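Arginase (Medicago truncatula, PDB 6VSS) hydrolyses L-arginine to urea and L-ornithine, and agmatine to urea and putrescine, as a homohexamer with two manganese ions in each subunit. Local coordinates at residues 181-186 against 295-300; 289-294 against 329-334; 311-316 against 323-328. One frame throughout, in Å; residues are numbered along the deposited sequence.

How the interactions relate
The three contacts illustrate how an alpha/beta fold carries a metal site at the C-terminal ends of its parallel strands and packs helices around it. Interaction 1 sets strand 178-183 against helix 291-300; interaction 2 uses the start of that helix against helix 323-339; interaction 3 joins the first turns of helix 323-339 to the loop after strand 305-311, which bears Glu312, inferred to bind substrate. Centres of 1 and 2 lie about 8 Å apart, those of 2 and 3 about 12 Å. Along the chain, 1 and 2 alternate their segments, while 3 nests inside the loop closed by 2. Interaction 2 touches both others and connects them; 1 and 3 stay about 6 Å apart at their nearest atoms.

Interaction 1: 181-186 against 295-300; sequences LHFDAH and LNILQN. With MN (manganese (II) ion), chain I; MN (manganese (II) ion), chain J.
Ile297 on helix 291-300 packs against strand 178-183, touching Leu181 and Phe183, two residues whose side chains leave the strand on the same side. Followed outward, its CB already lies 4.1 Å from Phe183 CZ. The CG2 branch, anti to the backbone N, is the main point of contact: it reaches Phe183 CZ at 3.8 Å, coming obliquely to the ring, and Leu181 CD2 at 4.0 Å. The longer branch runs through CG1 and ends at CD1, which lies 4.1 Å from Phe183 CE2, so both arms of the isoleucine touch one end of the phenyl ring. Phe183 and Ile297 lie alongside one another, pointing opposite ways, so that their ends overlap. On the strand's other side, His182 NE2 donates to the anti lone pair of Asp184 OD2, 2.8 Å away. That carboxylate bridges the two manganese ions, OD1 to one and OD2 to the other, and a water also joins them. His186 ND1 binds the same manganese as Asp184 OD1, at 2.3 Å, while its backbone N closes an Asx turn onto Asp184 OD1. His160, Asp188, Asp269 and Asp271 complete the pair of sites. Apolar packing thus holds the strand to the helix, and the metal ligands follow just beyond the strand's end, where the positive ions would probably draw electron density from the bridging carboxylate and polarise the shared water.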
loop_
_atom_site.group_PDB
_atom_site.type_symbol
_atom_site.label_atom_id
_atom_site.label_comp_id
_atom_site.label_asym_id
_atom_site.label_seq_id
_atom_site.Cartn_x
_atom_site.Cartn_y
_atom_site.Cartn_z
ATOM N N LEU B 181 1.452 26.169 -24.481
ATOM C CA LEU B 181 0.814 26.175 -23.161
ATOM C C LEU B 181 1.404 24.967 -22.470
ATOM O O LEU B 181 1.292 23.875 -23.050
ATOM C CB LEU B 181 -0.695 26.010 -23.304
ATOM C CG LEU B 181 -1.399 25.796 -21.969
ATOM C CD1 LEU B 181 -1.106 26.937 -21.014
ATOM C CD2 LEU B 181 -2.899 25.639 -22.227
ATOM N N HIS B 182 2.097 25.201 -21.356
ATOM C CA HIS B 182 2.952 24.205 -20.688
ATOM C C HIS B 182 2.485 24.150 -19.245
ATOM O O HIS B 182 2.598 25.182 -18.551
ATOM C CB HIS B 182 4.408 24.581 -20.913
ATOM C CG HIS B 182 5.392 23.907 -20.003
ATOM N ND1 HIS B 182 6.526 24.560 -19.534
ATOM C CD2 HIS B 182 5.462 22.639 -19.546
ATOM C CE1 HIS B 182 7.250 23.705 -18.837
ATOM N NE2 HIS B 182 6.597 22.527 -18.809
ATOM N N PHE B 183 1.958 23.016 -18.820
ATOM C CA PHE B 183 1.612 22.730 -17.402
ATOM C C PHE B 183 2.774 21.991 -16.756
ATOM O O PHE B 183 3.195 20.962 -17.249
ATOM C CB PHE B 183 0.328 21.920 -17.298
ATOM C CG PHE B 183 -0.884 22.625 -17.849
ATOM C CD1 PHE B 183 -1.268 22.448 -19.172
ATOM C CD2 PHE B 183 -1.718 23.370 -17.032
ATOM C CE1 PHE B 183 -2.413 23.042 -19.687
ATOM C CE2 PHE B 183 -2.853 23.997 -17.557
ATOM C CZ PHE B 183 -3.174 23.846 -18.882
ATOM N N ASP B 184 3.254 22.512 -15.644
ATOM C CA ASP B 184 4.400 21.885 -14.956
ATOM C C ASP B 184 4.539 22.443 -13.534
ATOM O O ASP B 184 4.227 23.592 -13.350
ATOM C CB ASP B 184 5.629 22.139 -15.811
ATOM C CG ASP B 184 6.668 21.048 -15.705
ATOM O OD1 ASP B 184 6.812 20.411 -14.631
ATOM O OD2 ASP B 184 7.222 20.776 -16.749
ATOM N N ALA B 185 5.051 21.678 -12.578
ATOM C CA ALA B 185 5.615 22.229 -11.320
ATOM C C ALA B 185 6.928 22.981 -11.602
ATOM O O ALA B 185 7.286 23.894 -10.783
ATOM C CB ALA B 185 5.813 21.143 -10.301
ATOM N N HIS B 186 7.609 22.666 -12.707
ATOM C CA HIS B 186 9.041 22.986 -12.934
ATOM C C HIS B 186 9.150 23.701 -14.258
ATOM O O HIS B 186 8.518 23.309 -15.217
ATOM C CB HIS B 186 9.926 21.728 -13.013
ATOM C CG HIS B 186 9.695 20.758 -11.909
ATOM N ND1 HIS B 186 8.877 19.612 -12.049
ATOM C CD2 HIS B 186 10.149 20.783 -10.630
ATOM C CE1 HIS B 186 8.841 19.022 -10.842
ATOM N NE2 HIS B 186 9.626 19.699 -9.963
ATOM N N LEU B 295 -8.462 21.608 -16.538
ATOM C CA LEU B 295 -9.615 21.436 -17.466
ATOM C C LEU B 295 -10.207 22.821 -17.769
ATOM O O LEU B 295 -10.603 23.077 -18.903
ATOM C CB LEU B 295 -10.676 20.508 -16.851
ATOM C CG LEU B 295 -10.272 19.050 -16.701
ATOM C CD1 LEU B 295 -11.403 18.180 -16.208
ATOM C CD2 LEU B 295 -9.753 18.491 -17.996
ATOM N N ASN B 296 -10.314 23.680 -16.765
ATOM C CA ASN B 296 -10.826 25.068 -16.961
ATOM C C ASN B 296 -9.988 25.793 -18.025
ATOM O O ASN B 296 -10.554 26.389 -18.983
ATOM C CB ASN B 296 -10.820 25.834 -15.653
ATOM C CG ASN B 296 -11.842 25.308 -14.670
ATOM O OD1 ASN B 296 -12.746 24.574 -15.045
ATOM N ND2 ASN B 296 -11.713 25.678 -13.411
ATOM N N ILE B 297 -8.678 25.769 -17.869
ATOM C CA ILE B 297 -7.768 26.462 -18.817
ATOM C C ILE B 297 -7.916 25.834 -20.212
ATOM O O ILE B 297 -7.958 26.561 -21.238
ATOM C CB ILE B 297 -6.333 26.442 -18.266
ATOM C CG1 ILE B 297 -6.266 27.299 -16.994
ATOM C CG2 ILE B 297 -5.391 26.900 -19.362
ATOM C CD1 ILE B 297 -5.011 27.187 -16.154
ATOM N N LEU B 298 -8.034 24.516 -20.264
ATOM C CA LEU B 298 -7.930 23.778 -21.542
ATOM C C LEU B 298 -9.255 23.913 -22.288
ATOM O O LEU B 298 -9.249 24.163 -23.532
ATOM C CB LEU B 298 -7.574 22.331 -21.191
ATOM C CG LEU B 298 -7.080 21.467 -22.327
ATOM C CD1 LEU B 298 -5.933 22.132 -23.082
ATOM C CD2 LEU B 298 -6.668 20.128 -21.770
ATOM N N GLN B 299 -10.350 23.837 -21.532
ATOM C CA GLN B 299 -11.724 23.970 -22.049
ATOM C C GLN B 299 -11.886 25.386 -22.598
ATOM O O GLN B 299 -12.506 25.544 -23.640
ATOM C CB GLN B 299 -12.747 23.550 -20.975
ATOM C CG GLN B 299 -12.736 22.031 -20.757
ATOM C CD GLN B 299 -13.620 21.498 -19.644
ATOM O OE1 GLN B 299 -14.146 22.257 -18.824
ATOM N NE2 GLN B 299 -13.800 20.180 -19.603
ATOM N N ASN B 300 -11.255 26.373 -21.998
ATOM C CA ASN B 300 -11.419 27.789 -22.388
ATOM C C ASN B 300 -10.408 28.170 -23.477
ATOM O O ASN B 300 -10.622 29.171 -24.111
ATOM C CB ASN B 300 -11.302 28.696 -21.162
ATOM C CG ASN B 300 -12.592 28.785 -20.372
ATOM O OD1 ASN B 300 -13.586 29.319 -20.866
ATOM N ND2 ASN B 300 -12.595 28.289 -19.152
HETATM MN MN MN I . 7.770 18.568 -13.803
HETATM MN MN MN J . 8.481 19.051 -16.806
HETATM O O HOH W 1 9.477 19.151 -15.001
#

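Interaction 2: 289-294 against 329-334; sequences LLFRDI and AKLVRE
Phe291, in the first turn of helix 291-300, drives its ring tip between Lys330 and Leu331 of helix 323-339. Leu290 occupies the N-cap position, and its backbone N donates to Asp293 OD2 over 2.9 Å, the backbone-donor half of a capping box. Phe291 has CG anti to the backbone N (chi1 -167°), which sends the ring across to the neighbouring helix. There Phe291 CZ lies 3.4 Å from Lys330 CG, and Phe291 CE2 lies 3.7 Å from Lys330 CD. On the other flank Phe291 CE1 meets Leu331 CD2 at 3.6 Å; both neighbours approach the ring obliquely. Lys330 stays extended beyond CG and carries its ammonium past the ring to Glu102. Arg292 points its CB away, yet its guanidinium bends back until NH2 is 4.6 Å from Lys330 NZ; Glu102 takes both in salt bridges, Arg292 NH1 on OE1 and Lys330 NZ on OE2, so the two cations share one carboxylate. Both cations reach backbone oxygens of a second subunit as well, Arg292 that of Gly287 and Lys330 that of Pro286. One turn on from Phe291, Ile294 CG2 meets Leu331 CD2 at 4.0 Å, the two side chains nearly perpendicular. This is helix-helix packing within the three-layer alpha/beta/alpha fold of the arginase family, on a flank that also borders a subunit interface.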
loop_
_atom_site.group_PDB
_atom_site.type_symbol
_atom_site.label_atom_id
_atom_site.label_comp_id
_atom_site.label_asym_id
_atom_site.label_seq_id
_atom_site.Cartn_x
_atom_site.Cartn_y
_atom_site.Cartn_z
ATOM N N LEU B 289 -1.653 22.194 -8.807
ATOM C CA LEU B 289 -2.999 22.397 -9.418
ATOM C C LEU B 289 -3.988 21.302 -8.990
ATOM O O LEU B 289 -3.570 20.156 -8.722
ATOM C CB LEU B 289 -2.848 22.407 -10.922
ATOM C CG LEU B 289 -1.967 23.522 -11.457
ATOM C CD1 LEU B 289 -1.629 23.294 -12.913
ATOM C CD2 LEU B 289 -2.632 24.846 -11.272
ATOM N N LEU B 290 -5.258 21.631 -8.986
ATOM C CA LEU B 290 -6.306 20.598 -8.923
ATOM C C LEU B 290 -6.611 20.197 -10.352
ATOM O O LEU B 290 -6.272 20.929 -11.312
ATOM C CB LEU B 290 -7.561 21.107 -8.212
ATOM C CG LEU B 290 -7.340 21.730 -6.837
ATOM C CD1 LEU B 290 -8.656 22.336 -6.340
ATOM C CD2 LEU B 290 -6.797 20.685 -5.875
ATOM N N PHE B 291 -7.171 19.011 -10.482
ATOM C CA PHE B 291 -7.459 18.416 -11.799
ATOM C C PHE B 291 -8.281 19.401 -12.665
ATOM O O PHE B 291 -7.930 19.665 -13.843
ATOM C CB PHE B 291 -8.126 17.045 -11.653
ATOM C CG PHE B 291 -8.135 16.318 -12.970
ATOM C CD1 PHE B 291 -7.062 15.532 -13.359
ATOM C CD2 PHE B 291 -9.174 16.483 -13.874
ATOM C CE1 PHE B 291 -7.041 14.877 -14.591
ATOM C CE2 PHE B 291 -9.152 15.829 -15.108
ATOM C CZ PHE B 291 -8.085 15.037 -15.465
ATOM N N ARG B 292 -9.309 19.965 -12.059
ATOM C CA ARG B 292 -10.289 20.906 -12.647
ATOM C C ARG B 292 -9.586 22.219 -13.030
ATOM O O ARG B 292 -10.115 22.955 -13.829
ATOM C CB ARG B 292 -11.394 20.936 -11.581
ATOM C CG ARG B 292 -12.569 21.860 -11.830
ATOM C CD ARG B 292 -13.619 21.391 -12.816
ATOM N NE ARG B 292 -13.810 19.952 -12.766
ATOM C CZ ARG B 292 -14.232 19.193 -13.801
ATOM N NH1 ARG B 292 -14.480 19.735 -14.982
ATOM N NH2 ARG B 292 -14.357 17.876 -13.651
ATOM N N ASP B 293 -8.438 22.575 -12.470
ATOM C CA ASP B 293 -7.764 23.826 -12.925
ATOM C C ASP B 293 -7.233 23.617 -14.348
ATOM O O ASP B 293 -7.434 24.463 -15.219
ATOM C CB ASP B 293 -6.568 24.201 -12.039
ATOM C CG ASP B 293 -6.898 24.727 -10.663
ATOM O OD1 ASP B 293 -7.686 25.651 -10.578
ATOM O OD2 ASP B 293 -6.309 24.236 -9.706
ATOM N N ILE B 294 -6.593 22.489 -14.609
ATOM C CA ILE B 294 -6.107 22.192 -15.991
ATOM C C ILE B 294 -7.320 22.176 -16.958
ATOM O O ILE B 294 -7.193 22.668 -18.120
ATOM C CB ILE B 294 -5.321 20.871 -16.019
ATOM C CG1 ILE B 294 -4.146 20.923 -15.029
ATOM C CG2 ILE B 294 -4.845 20.561 -17.431
ATOM C CD1 ILE B 294 -3.158 19.825 -15.177
ATOM N N ALA B 329 -4.753 9.517 -18.274
ATOM C CA ALA B 329 -5.675 9.059 -19.340
ATOM C C ALA B 329 -6.760 10.120 -19.568
ATOM O O ALA B 329 -6.961 10.525 -20.722
ATOM C CB ALA B 329 -6.255 7.731 -18.976
ATOM N N LYS B 330 -7.297 10.704 -18.487
ATOM C CA LYS B 330 -8.279 11.800 -18.579
ATOM C C LYS B 330 -7.650 13.081 -19.143
ATOM O O LYS B 330 -8.311 13.746 -19.916
ATOM C CB LYS B 330 -8.934 12.067 -17.235
ATOM C CG LYS B 330 -10.079 13.059 -17.381
ATOM C CD LYS B 330 -11.147 13.007 -16.299
ATOM C CE LYS B 330 -12.240 14.037 -16.571
ATOM N NZ LYS B 330 -13.414 13.832 -15.696
ATOM N N LEU B 331 -6.434 13.446 -18.749
ATOM C CA LEU B 331 -5.694 14.559 -19.424
ATOM C C LEU B 331 -5.576 14.264 -20.920
ATOM O O LEU B 331 -5.819 15.182 -21.703
ATOM C CB LEU B 331 -4.332 14.835 -18.774
ATOM C CG LEU B 331 -4.404 15.206 -17.286
ATOM C CD1 LEU B 331 -3.020 15.183 -16.676
ATOM C CD2 LEU B 331 -5.054 16.567 -17.096
ATOM N N VAL B 332 -5.249 13.041 -21.313
ATOM C CA VAL B 332 -5.119 12.679 -22.757
ATOM C C VAL B 332 -6.488 12.845 -23.420
ATOM O O VAL B 332 -6.555 13.425 -24.522
ATOM C CB VAL B 332 -4.528 11.270 -22.991
ATOM C CG1 VAL B 332 -4.348 10.983 -24.463
ATOM C CG2 VAL B 332 -3.145 11.147 -22.368
ATOM N N ARG B 333 -7.547 12.356 -22.790
ATOM C CA ARG B 333 -8.910 12.373 -23.383
ATOM C C ARG B 333 -9.348 13.824 -23.606
ATOM O O ARG B 333 -9.853 14.141 -24.671
ATOM C CB ARG B 333 -9.909 11.624 -22.504
ATOM C CG ARG B 333 -9.795 10.113 -22.652
ATOM C CD ARG B 333 -10.243 9.351 -21.412
ATOM N NE ARG B 333 -11.638 9.627 -21.109
ATOM C CZ ARG B 333 -12.592 8.730 -20.903
ATOM N NH1 ARG B 333 -12.344 7.438 -20.994
ATOM N NH2 ARG B 333 -13.834 9.144 -20.721
ATOM N N GLU B 334 -9.113 14.704 -22.658
ATOM C CA GLU B 334 -9.621 16.061 -22.775
ATOM C C GLU B 334 -8.721 16.834 -23.748
ATOM O O GLU B 334 -9.237 17.673 -24.464
ATOM C CB GLU B 334 -9.739 16.595 -21.373
ATOM C CG GLU B 334 -10.721 15.801 -20.526
ATOM C CD GLU B 334 -12.175 15.906 -20.969
ATOM O OE1 GLU B 334 -12.600 16.991 -21.414
ATOM O OE2 GLU B 334 -12.860 14.889 -20.897
#

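Interaction 3: 311-316 against 323-328; sequences VEYNPQ and ITALVA
The ring of Tyr313 lies between its own loop and helix 323-339. One face is turned to the helix: Ala325 CA makes a CH-pi contact there, 4.0 Å from the ring centroid and 29° off the normal, and Thr324 O lies over the same face towards the rim. The opposite face is met near its rim by Pro315 N, a peptide nitrogen of the same loop, 3.7 Å above the plane. Thr324 brings its methyl to one flank of the ring, with CG2 3.5 Å from Tyr313 CD1 and CB equally near CE1. At the far end Ala325 CB comes 3.3 Å from Tyr313 OH. The base of the side chain is covered by Ala328, whose CB is 4.2 Å from Tyr313 CB. CG stands anti to the backbone N (chi1 171°), a turn that lays the ring along the first helical turn.

Asp318, in the link between the segments, gathers the polar groups: its OD2 is bonded to Tyr313 OH and accepts from Ala325 N, while its OD1 is bonded to Thr324 OG1, which has Gly280 N as a further partner. Beyond the ring, Ala84, Arg87 and Ile88 of helix 84-92 add further packing. Next to Tyr313, Glu312 of the inferred substrate site bonds through OE1 to His160 N and His200 ND1. The chemistry therefore pairs apolar and CH-pi packing on the helix-facing side with one carboxylate bonded to a buried phenol, a threonine hydroxyl and an amide; Asp318 sits by the N-terminal end of the helix, whose dipole would probably favour its negative charge.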
loop_
_atom_site.group_PDB
_atom_site.type_symbol
_atom_site.label_atom_id
_atom_site.label_comp_id
_atom_site.label_asym_id
_atom_site.label_seq_id
_atom_site.Cartn_x
_atom_site.Cartn_y
_atom_site.Cartn_z
ATOM N N VAL B 311 3.312 13.945 -20.148
ATOM C CA VAL B 311 4.632 13.442 -19.708
ATOM C C VAL B 311 4.690 13.273 -18.198
ATOM O O VAL B 311 3.838 13.854 -17.537
ATOM C CB VAL B 311 5.743 14.364 -20.205
ATOM C CG1 VAL B 311 5.680 14.417 -21.730
ATOM C CG2 VAL B 311 5.684 15.754 -19.618
ATOM N N GLU B 312 5.652 12.438 -17.778
ATOM C CA GLU B 312 6.153 12.312 -16.413
ATOM C C GLU B 312 5.118 11.523 -15.573
ATOM O O GLU B 312 5.372 11.365 -14.366
ATOM C CB GLU B 312 6.429 13.701 -15.807
ATOM C CG GLU B 312 7.655 14.430 -16.358
ATOM C CD GLU B 312 9.041 13.980 -15.943
ATOM O OE1 GLU B 312 10.010 14.261 -16.722
ATOM O OE2 GLU B 312 9.167 13.305 -14.910
ATOM N N TYR B 313 4.096 10.867 -16.162
ATOM C CA TYR B 313 3.397 9.786 -15.419
ATOM C C TYR B 313 4.454 8.686 -15.149
ATOM O O TYR B 313 5.111 8.246 -16.093
ATOM C CB TYR B 313 2.168 9.195 -16.121
ATOM C CG TYR B 313 1.639 7.964 -15.430
ATOM C CD1 TYR B 313 1.489 7.922 -14.052
ATOM C CD2 TYR B 313 1.278 6.820 -16.136
ATOM C CE1 TYR B 313 0.988 6.794 -13.409
ATOM C CE2 TYR B 313 0.827 5.670 -15.500
ATOM C CZ TYR B 313 0.646 5.665 -14.134
ATOM O OH TYR B 313 0.128 4.549 -13.497
ATOM N N ASN B 314 4.591 8.272 -13.880
ATOM C CA ASN B 314 5.532 7.218 -13.420
ATOM C C ASN B 314 4.703 6.138 -12.741
ATOM O O ASN B 314 4.397 6.209 -11.551
ATOM C CB ASN B 314 6.571 7.871 -12.493
ATOM C CG ASN B 314 7.672 6.907 -12.095
ATOM O OD1 ASN B 314 7.472 5.696 -12.181
ATOM N ND2 ASN B 314 8.823 7.441 -11.673
ATOM N N PRO B 315 4.364 5.050 -13.447
ATOM C CA PRO B 315 3.575 3.983 -12.853
ATOM C C PRO B 315 4.259 3.241 -11.695
ATOM O O PRO B 315 3.590 2.716 -10.869
ATOM C CB PRO B 315 3.315 3.002 -14.012
ATOM C CG PRO B 315 4.144 3.452 -15.166
ATOM C CD PRO B 315 4.711 4.812 -14.850
ATOM N N GLN B 316 5.580 3.273 -11.617
ATOM C CA GLN B 316 6.333 2.707 -10.463
ATOM C C GLN B 316 6.094 3.538 -9.214
ATOM O O GLN B 316 6.470 3.041 -8.213
ATOM C CB GLN B 316 7.848 2.709 -10.658
ATOM C CG GLN B 316 8.265 1.739 -11.739
ATOM C CD GLN B 316 9.751 1.570 -11.924
ATOM O OE1 GLN B 316 10.371 2.312 -12.666
ATOM N NE2 GLN B 316 10.312 0.509 -11.353
ATOM N N ILE B 323 -4.403 5.137 -9.721
ATOM C CA ILE B 323 -5.136 6.431 -9.854
ATOM C C ILE B 323 -4.429 7.369 -10.849
ATOM O O ILE B 323 -5.095 7.945 -11.660
ATOM C CB ILE B 323 -5.405 7.086 -8.481
ATOM C CG1 ILE B 323 -6.410 8.231 -8.569
ATOM C CG2 ILE B 323 -4.144 7.501 -7.758
ATOM C CD1 ILE B 323 -7.629 7.924 -9.382
ATOM N N THR B 324 -3.119 7.458 -10.811
ATOM C CA THR B 324 -2.432 8.414 -11.706
ATOM C C THR B 324 -2.544 7.964 -13.154
ATOM O O THR B 324 -2.571 8.818 -14.003
ATOM C CB THR B 324 -0.995 8.712 -11.311
ATOM O OG1 THR B 324 -1.054 8.923 -9.921
ATOM C CG2 THR B 324 -0.402 9.929 -11.969
ATOM N N ALA B 325 -2.627 6.678 -13.452
ATOM C CA ALA B 325 -2.852 6.225 -14.844
ATOM C C ALA B 325 -4.164 6.843 -15.367
ATOM O O ALA B 325 -4.210 7.365 -16.505
ATOM C CB ALA B 325 -2.867 4.720 -14.921
ATOM N N LEU B 326 -5.201 6.780 -14.522
ATOM C CA LEU B 326 -6.539 7.351 -14.827
ATOM C C LEU B 326 -6.424 8.870 -14.981
ATOM O O LEU B 326 -6.998 9.400 -15.945
ATOM C CB LEU B 326 -7.499 6.986 -13.691
ATOM C CG LEU B 326 -8.150 5.612 -13.811
ATOM C CD1 LEU B 326 -9.108 5.360 -12.658
ATOM C CD2 LEU B 326 -8.870 5.474 -15.142
ATOM N N VAL B 327 -5.688 9.533 -14.082
ATOM C CA VAL B 327 -5.496 10.983 -14.207
ATOM C C VAL B 327 -4.819 11.297 -15.579
ATOM O O VAL B 327 -5.252 12.196 -16.344
ATOM C CB VAL B 327 -4.713 11.477 -12.971
ATOM C CG1 VAL B 327 -4.100 12.826 -13.201
ATOM C CG2 VAL B 327 -5.551 11.454 -11.678
ATOM N N ALA B 328 -3.724 10.677 -15.878
ATOM C CA ALA B 328 -3.016 10.900 -17.163
ATOM C C ALA B 328 -3.973 10.598 -18.352
ATOM O O ALA B 328 -3.991 11.357 -19.310
ATOM C CB ALA B 328 -1.792 10.022 -17.134
#